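Local coordinates for protein Diedel (Drosophila melanogaster, PDB 3ZZO) that acts as a secreted immune cytokine that promotes survival of Sindbis virus infection by suppressing the immune deficiency pathway and limits intestinal stem cell proliferation after bacterial infection, at residues Gly16-Val21 with Asn29-Thr34; Val9-Asp14 with Gln70-Arg75; Gly50-Asn53 with Asn58-Gly61. All coordinates share one frame; numbering follows the deposited sequence. Where two conformers were deposited one is given.

How the interactions relate
Strand 6-13 comes first in the chain and supplies one half of interaction 2, whose partner, helix 69-75, arrives only after more than fifty residues. Interaction 1 opens and closes within that long loop: its disulfide ties the turn following strand 6-13 to strand 31-35, the sheet neighbour of 6-13, and a backbone hydrogen bond from C31 N to F11 O links interactions 1 and 2 directly. Further along, still inside the loop closed by interaction 2, interaction 3 cinches a short disulfide loop about 26 Å, centre to centre, from interaction 2. Interactions 1 and 2 thus bind the helix-covered sheet, whereas interaction 3 holds together a region without regular secondary structure.

Interaction 1: Gly16-Val21 with Asn29-Thr34; sequences GDCEAV and NGCEVT
G30 leads into the contact with C18: its carbonyl O lies 4.1 Å from C18 SG, and N29 and G30 form a classic beta bulge opposite N26. The next residue, C31, makes the covalent join. C31 SG and C18 SG are bonded at 2.0 Å, with a chi3 of -81°, close to the value a relaxed disulfide prefers. In both cysteines the sulfur is anti to the carbonyl carbon and lies beside the backbone N (chi1 -55° in each), and the CA atoms of C18 and C31 end up 5.5 Å apart. On the far side of the bridge, C18 starts the 3-10 turn 18-20. D17 adds an Asx motif at its beginning: the A20 N-H is shared between D17 O, at 3.0 Å from A20 N, and D17 OD1, at 3.2 Å and bent at the hydrogen. Past the cysteine, V33 turns its CB toward the 16-21 segment, and its side chain packs on F11 and F72. The buried bridge therefore fastens the loop after strand 6-13 to strand 31-35, which pairs with strand 6-13 along one edge and strand 24-25 along the other, while V21 reaches F11 of strand 6-13 and F72 of helix 69-75.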
loop_
_atom_site.group_PDB
_atom_site.type_symbol
_atom_site.label_atom_id
_atom_site.label_comp_id
_atom_site.label_asym_id
_atom_site.label_seq_id
_atom_site.Cartn_x
_atom_site.Cartn_y
_atom_site.Cartn_z
ATOM N N GLY A 16 -0.885 8.979 16.200
ATOM C CA GLY A 16 -1.055 7.538 16.068
ATOM C C GLY A 16 0.270 6.828 15.987
ATOM O O GLY A 16 1.318 7.366 16.355
ATOM N N ASP A 17 0.224 5.560 15.535
ATOM C CA ASP A 17 1.431 4.763 15.418
ATOM C C ASP A 17 1.321 3.861 14.192
ATOM O O ASP A 17 0.281 3.803 13.527
ATOM C CB ASP A 17 1.713 3.989 16.703
ATOM C CG ASP A 17 0.661 2.965 17.064
ATOM O OD1 ASP A 17 -0.208 2.632 16.266
ATOM O OD2 ASP A 17 0.742 2.465 18.227
ATOM N N CYS A 18 2.428 3.193 13.841
ATOM C CA CYS A 18 2.457 2.441 12.590
ATOM C C CYS A 18 1.305 1.440 12.506
ATOM O O CYS A 18 0.667 1.284 11.465
ATOM C CB CYS A 18 3.801 1.693 12.416
ATOM S SG CYS A 18 5.263 2.763 12.534
ATOM N N GLU A 19 1.026 0.748 13.598
ATOM C CA GLU A 19 0.010 -0.271 13.604
ATOM C C GLU A 19 -1.370 0.271 13.307
ATOM O O GLU A 19 -2.202 -0.421 12.750
ATOM C CB GLU A 19 0.015 -1.041 14.926
ATOM C CG GLU A 19 1.236 -1.879 15.155
ATOM C CD GLU A 19 1.169 -2.618 16.482
ATOM O OE1 GLU A 19 0.279 -3.499 16.570
ATOM O OE2 GLU A 19 1.982 -2.287 17.389
ATOM N N ALA A 20 -1.615 1.534 13.657
ATOM C CA ALA A 20 -2.945 2.128 13.443
ATOM C C ALA A 20 -3.301 2.179 11.971
ATOM O O ALA A 20 -4.465 2.254 11.618
ATOM C CB ALA A 20 -2.979 3.530 14.006
ATOM N N VAL A 21 -2.305 2.194 11.104
ATOM C CA VAL A 21 -2.540 2.252 9.660
ATOM C C VAL A 21 -2.080 0.975 8.990
ATOM O O VAL A 21 -1.872 0.935 7.773
ATOM C CB VAL A 21 -1.930 3.534 9.035
ATOM C CG1 VAL A 21 -2.554 4.797 9.611
ATOM C CG2 VAL A 21 -0.392 3.550 9.167
ATOM N N ASN A 29 13.617 4.773 11.298
ATOM C CA ASN A 29 13.260 5.387 9.988
ATOM C C ASN A 29 11.774 5.404 9.761
ATOM O O ASN A 29 11.318 5.377 8.630
ATOM C CB ASN A 29 14.015 4.645 8.908
ATOM C CG ASN A 29 15.479 4.848 9.080
ATOM O OD1 ASN A 29 16.204 3.915 9.322
ATOM N ND2 ASN A 29 15.915 6.108 9.059
ATOM N N GLY A 30 10.995 5.514 10.807
ATOM C CA GLY A 30 9.532 5.650 10.702
ATOM C C GLY A 30 8.846 4.291 10.620
ATOM O O GLY A 30 9.169 3.362 11.336
ATOM N N CYS A 31 7.851 4.217 9.722
ATOM C CA CYS A 31 6.998 3.068 9.469
ATOM C C CYS A 31 7.174 2.623 8.032
ATOM O O CYS A 31 7.578 3.431 7.174
ATOM C CB CYS A 31 5.516 3.450 9.599
ATOM S SG CYS A 31 4.997 4.218 11.132
ATOM N N GLU A 32 6.856 1.374 7.744
ATOM C CA GLU A 32 6.835 0.898 6.372
ATOM C C GLU A 32 5.575 0.095 6.125
ATOM O O GLU A 32 5.076 -0.599 7.002
ATOM C CB GLU A 32 8.067 0.074 6.074
ATOM C CG GLU A 32 8.198 -1.126 6.797
ATOM C CD GLU A 32 9.517 -1.910 6.507
ATOM O OE1 GLU A 32 10.584 -1.253 6.384
ATOM O OE2 GLU A 32 9.485 -3.194 6.376
ATOM N N VAL A 33 5.075 0.189 4.909
ATOM C CA VAL A 33 3.870 -0.526 4.527
ATOM C C VAL A 33 3.937 -0.833 3.025
ATOM O O VAL A 33 4.520 -0.076 2.247
ATOM C CB VAL A 33 2.613 0.320 4.872
ATOM C CG1 VAL A 33 2.522 1.613 4.036
ATOM C CG2 VAL A 33 1.316 -0.507 4.762
ATOM N N THR A 34 3.283 -1.922 2.620
ATOM C CA THR A 34 3.111 -2.272 1.219
ATOM C C THR A 34 1.632 -2.096 0.932
ATOM O O THR A 34 0.812 -2.744 1.581
ATOM C CB THR A 34 3.552 -3.706 0.943
ATOM O OG1 THR A 34 4.926 -3.834 1.300
ATOM C CG2 THR A 34 3.411 -4.061 -0.496
#

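Interaction 2: Val9-Asp14 with Gln70-Arg75; sequences VEFKMD and QEFVRR
F72 and F11 carry this contact between them, one from helix 69-75 and one from strand 6-13. F72 has the larger surface buried by it. Its ring points its CE2-CZ edge at the face of F11, a T-shaped (edge-to-face) pair with centroids 5.0 Å apart and planes inclined at 64°. F72 CE2 stands 3.7 Å above the F11 ring plane, over its centre, while F72 CZ comes 3.7 Å from F11 CZ. The ring hydrogens at that edge of F72 are thereby directed into the pi cloud of F11. CG of F72 is anti to the backbone N (chi1 179°), which carries the ring off the helix toward the sheet.

F11 answers from the strand with CG held between its backbone N and carbonyl carbon (chi1 62°), and the two side chains meet at about a right angle. This is the interior of subdomain SD1, the ferredoxin-like unit in which an alpha-helix covers an antiparallel beta-sheet, and the rings lie in the layer between the two. Around F11 the layer is continued by V33 and C31 of strand 31-35, I81 of strand 81-89, and V21 and A23.

V9, two residues before F11 on the same side of the strand, also points its CB toward the helix, but its side chain stops 4.6 Å from the 70-75 segment and packs on V33 and I83. The F72 ring has further neighbours in V33 of strand 31-35 and in V21, from the loop that follows strand 6-13.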
loop_
_atom_site.group_PDB
_atom_site.type_symbol
_atom_site.label_atom_id
_atom_site.label_comp_id
_atom_site.label_asym_id
_atom_site.label_seq_id
_atom_site.Cartn_x
_atom_site.Cartn_y
_atom_site.Cartn_z
ATOM N N VAL A 9 5.972 1.915 0.865
ATOM C CA VAL A 9 5.952 3.265 1.355
ATOM C C VAL A 9 6.606 3.349 2.716
ATOM O O VAL A 9 6.257 2.591 3.629
ATOM C CB VAL A 9 4.513 3.794 1.453
ATOM C CG1 VAL A 9 4.473 5.252 1.929
ATOM C CG2 VAL A 9 3.774 3.641 0.128
ATOM N N GLU A 10 7.581 4.248 2.859
ATOM C CA GLU A 10 8.170 4.567 4.156
ATOM C C GLU A 10 7.698 5.953 4.539
ATOM O O GLU A 10 7.665 6.861 3.710
ATOM C CB GLU A 10 9.705 4.552 4.100
ATOM C CG GLU A 10 10.270 3.205 3.815
ATOM C CD GLU A 10 11.807 3.211 3.878
ATOM O OE1 GLU A 10 12.453 4.196 4.334
ATOM O OE2 GLU A 10 12.398 2.216 3.378
ATOM N N PHE A 11 7.318 6.119 5.803
ATOM C CA PHE A 11 6.706 7.377 6.217
ATOM C C PHE A 11 6.842 7.549 7.718
ATOM O O PHE A 11 7.070 6.572 8.453
ATOM C CB PHE A 11 5.215 7.384 5.826
ATOM C CG PHE A 11 4.381 6.304 6.499
ATOM C CD1 PHE A 11 4.346 5.008 5.979
ATOM C CD2 PHE A 11 3.649 6.586 7.645
ATOM C CE1 PHE A 11 3.616 4.035 6.628
ATOM C CE2 PHE A 11 2.909 5.587 8.291
ATOM C CZ PHE A 11 2.900 4.321 7.771
ATOM N N LYS A 12 6.645 8.761 8.174
ATOM C CA LYS A 12 6.518 9.066 9.595
ATOM C C LYS A 12 5.096 9.558 9.836
ATOM O O LYS A 12 4.337 9.791 8.899
ATOM C CB LYS A 12 7.586 10.051 10.049
ATOM C CG LYS A 12 8.937 9.382 10.147
ATOM C CD LYS A 12 10.111 10.347 10.461
ATOM C CE LYS A 12 11.447 9.587 10.526
ATOM N NZ LYS A 12 12.589 10.531 10.591
ATOM N N MET A 13 4.706 9.637 11.101
ATOM C CA MET A 13 3.333 9.961 11.487
ATOM C C MET A 13 3.354 11.034 12.555
ATOM O O MET A 13 4.071 10.917 13.548
ATOM C CB MET A 13 2.659 8.698 12.113
ATOM C CG MET A 13 2.546 7.554 11.148
ATOM S SD MET A 13 1.802 6.115 11.887
ATOM C CE MET A 13 0.081 6.625 11.924
ATOM N N ASP A 14 2.526 12.038 12.411
ATOM C CA ASP A 14 2.396 13.051 13.448
ATOM C C ASP A 14 1.588 12.600 14.640
ATOM O O ASP A 14 1.823 13.024 15.762
ATOM C CB ASP A 14 1.754 14.298 12.871
ATOM C CG ASP A 14 2.606 14.975 11.823
ATOM O OD1 ASP A 14 3.861 14.905 11.895
ATOM O OD2 ASP A 14 1.981 15.488 10.909
ATOM N N GLN A 70 -0.703 8.574 -2.555
ATOM C CA GLN A 70 -1.485 9.802 -2.353
ATOM C C GLN A 70 -2.781 9.493 -1.619
ATOM O O GLN A 70 -3.189 10.224 -0.710
ATOM C CB GLN A 70 -1.722 10.413 -3.752
ATOM C CG GLN A 70 -2.321 11.801 -3.726
ATOM C CD GLN A 70 -2.294 12.433 -5.094
ATOM O OE1 GLN A 70 -1.740 11.884 -6.043
ATOM N NE2 GLN A 70 -2.800 13.646 -5.221
ATOM N N GLU A 71 -3.399 8.369 -1.956
ATOM C CA GLU A 71 -4.605 7.897 -1.263
ATOM C C GLU A 71 -4.306 7.379 0.154
ATOM O O GLU A 71 -5.111 7.562 1.052
ATOM C CB GLU A 71 -5.308 6.839 -2.083
ATOM C CG GLU A 71 -6.643 6.466 -1.524
ATOM C CD GLU A 71 -7.578 5.840 -2.499
ATOM O OE1 GLU A 71 -7.303 5.824 -3.708
ATOM O OE2 GLU A 71 -8.643 5.328 -2.037
ATOM N N PHE A 72 -3.146 6.745 0.348
ATOM C CA PHE A 72 -2.718 6.330 1.685
ATOM C C PHE A 72 -2.638 7.544 2.609
ATOM O O PHE A 72 -3.125 7.518 3.740
ATOM C CB PHE A 72 -1.351 5.628 1.608
ATOM C CG PHE A 72 -0.836 5.193 2.947
ATOM C CD1 PHE A 72 -1.380 4.111 3.576
ATOM C CD2 PHE A 72 0.195 5.870 3.574
ATOM C CE1 PHE A 72 -0.902 3.709 4.834
ATOM C CE2 PHE A 72 0.637 5.484 4.833
ATOM C CZ PHE A 72 0.086 4.403 5.434
ATOM N N VAL A 73 -2.075 8.648 2.118
ATOM C CA VAL A 73 -2.026 9.879 2.898
ATOM C C VAL A 73 -3.445 10.411 3.128
ATOM O O VAL A 73 -3.811 10.783 4.232
ATOM C CB VAL A 73 -1.139 10.945 2.218
ATOM C CG1 VAL A 73 -1.168 12.251 3.002
ATOM C CG2 VAL A 73 0.284 10.428 2.090
ATOM N N ARG A 74 -4.240 10.452 2.052
ATOM C CA ARG A 74 -5.591 11.045 2.125
ATOM C C ARG A 74 -6.454 10.324 3.135
ATOM O O ARG A 74 -7.091 10.958 3.973
ATOM C CB ARG A 74 -6.233 10.990 0.751
ATOM C CG ARG A 74 -7.471 11.869 0.647
ATOM C CD ARG A 74 -8.181 11.751 -0.686
ATOM N NE ARG A 74 -7.304 12.118 -1.786
ATOM C CZ ARG A 74 -6.798 11.313 -2.692
ATOM N NH1 ARG A 74 -7.135 10.020 -2.773
ATOM N NH2 ARG A 74 -5.947 11.798 -3.573
ATOM N N ARG A 75 -6.521 9.007 3.041
ATOM C CA ARG A 75 -7.442 8.270 3.909
ATOM C C ARG A 75 -7.002 8.249 5.366
ATOM O O ARG A 75 -7.795 7.965 6.248
ATOM C CB ARG A 75 -7.753 6.927 3.330
ATOM C CG ARG A 75 -6.704 5.966 3.395
ATOM C CD ARG A 75 -7.102 4.730 2.466
ATOM N NE ARG A 75 -8.323 4.096 2.910
ATOM C CZ ARG A 75 -9.239 3.518 2.081
ATOM N NH1 ARG A 75 -9.111 3.445 0.751
ATOM N NH2 ARG A 75 -10.311 3.026 2.621
#

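Interaction 3: Gly50-Asn53 with Asn58-Gly61; sequences GPCN and NCDG. Unlike the reference sequence in segment 50-53: P51 (reference Ser).
C52 and C59 are joined through their sulfurs, C52 SG to C59 SG at 2.0 Å, with a chi3 of 103°. Each sulfur is anti to its own carbonyl carbon and beside the backbone N, and the CA atoms of C52 and C59 lie 3.9 Å apart. Next to the bridge the main chains pair: D60 N donates to P51 O at 2.9 Å, nearly straight at the hydrogen (165°) and close to the carbonyl axis of P51. The same oxygen takes a CA-H...O contact from C59 CA (3.2 Å), and is therefore approached by two neighbouring residues. A second link, G50 N to D60 O, is weak, and bent at the hydrogen.

The D60 carboxylate comes up to the CD-CG edge of the P51 ring, OD2 3.3 Å from P51 CD; the proline stands where the reference sequence has serine. OD1 is near P51 O, an acceptor beside an acceptor, so the carboxylate gains no bond there.

This small closed loop probably belongs to SD2, the subdomain of loops connected by four disulfide bridges; neither segment has a regular helix or strand, and the disulfide and the two backbone bonds link them.

Farther out, the N53 and N58 side chains cross at a slant, their amide planes 71° apart and with no direct bond, N53 ND2 lying 4.0 Å from N58 OD1. In the conformer of N58 described here, one of two modelled, a water joins them instead, accepting from N53 ND2 at 3.0 Å and donating to N58 OD1 at 3.2 Å. The N53 amide is steadied from its other end, where OD1 accepts from the backbone N of both F55 and C57 within the connecting turn. Beyond the disulfide, C59 packs on C3 and C52 on Y46.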
loop_
_atom_site.group_PDB
_atom_site.type_symbol
_atom_site.label_atom_id
_atom_site.label_comp_id
_atom_site.label_asym_id
_atom_site.label_seq_id
_atom_site.Cartn_x
_atom_site.Cartn_y
_atom_site.Cartn_z
ATOM N N GLY A 50 -10.794 -9.188 -5.205
ATOM C CA GLY A 50 -10.935 -10.528 -4.687
ATOM C C GLY A 50 -9.816 -11.399 -5.199
ATOM O O GLY A 50 -8.772 -10.899 -5.649
ATOM N N PRO A 51 -10.006 -12.713 -5.120
ATOM C CA PRO A 51 -8.971 -13.658 -5.524
ATOM C C PRO A 51 -8.506 -13.493 -6.964
ATOM O O PRO A 51 -9.266 -13.075 -7.833
ATOM C CB PRO A 51 -9.678 -14.999 -5.363
ATOM C CG PRO A 51 -10.821 -14.805 -4.484
ATOM C CD PRO A 51 -11.210 -13.382 -4.562
ATOM N N CYS A 52 -7.270 -13.924 -7.197
ATOM C CA CYS A 52 -6.620 -13.838 -8.506
ATOM C C CYS A 52 -6.244 -15.202 -8.997
ATOM O O CYS A 52 -6.260 -16.198 -8.250
ATOM C CB CYS A 52 -5.353 -12.980 -8.418
ATOM S SG CYS A 52 -5.679 -11.246 -7.861
ATOM N N ASN A 53 -5.878 -15.257 -10.279
ATOM C CA ASN A 53 -5.483 -16.510 -10.876
ATOM C C ASN A 53 -4.033 -16.836 -10.513
ATOM O O ASN A 53 -3.377 -16.143 -9.727
ATOM C CB ASN A 53 -5.771 -16.515 -12.403
ATOM C CG ASN A 53 -4.751 -15.794 -13.259
ATOM O OD1 ASN A 53 -3.709 -15.302 -12.786
ATOM N ND2 ASN A 53 -5.047 -15.734 -14.562
ATOM N N ASN A 58 -6.524 -11.634 -13.829
ATOM C CA ASN A 58 -7.930 -11.959 -13.974
ATOM C C ASN A 58 -8.627 -12.089 -12.605
ATOM O O ASN A 58 -9.400 -13.020 -12.343
ATOM C CB ASN A 58 -8.108 -13.233 -14.780
ATOM C CG ASN A 58 -7.902 -13.047 -16.267
ATOM O OD1 ASN A 58 -7.680 -14.029 -16.969
ATOM N ND2 ASN A 58 -8.050 -11.839 -16.758
ATOM N N CYS A 59 -8.338 -11.119 -11.737
ATOM C CA CYS A 59 -8.830 -11.158 -10.383
ATOM C C CYS A 59 -10.305 -10.831 -10.343
ATOM O O CYS A 59 -10.808 -10.082 -11.163
ATOM C CB CYS A 59 -8.045 -10.172 -9.524
ATOM S SG CYS A 59 -6.246 -10.320 -9.597
ATOM N N ASP A 60 -10.986 -11.379 -9.356
ATOM C CA ASP A 60 -12.394 -11.089 -9.164
ATOM C C ASP A 60 -12.531 -9.591 -8.925
ATOM O O ASP A 60 -11.957 -9.042 -7.970
ATOM C CB ASP A 60 -12.964 -11.789 -7.920
ATOM C CG ASP A 60 -12.950 -13.308 -7.940
ATOM O OD1 ASP A 60 -12.431 -13.958 -8.840
ATOM O OD2 ASP A 60 -13.481 -13.885 -6.957
ATOM N N GLY A 61 -13.301 -8.912 -9.762
ATOM C CA GLY A 61 -13.506 -7.469 -9.634
ATOM C C GLY A 61 -12.339 -6.642 -10.106
ATOM O O GLY A 61 -12.320 -5.437 -9.857
HETATM O O HOH W 1 -7.650 -16.810 -15.472
#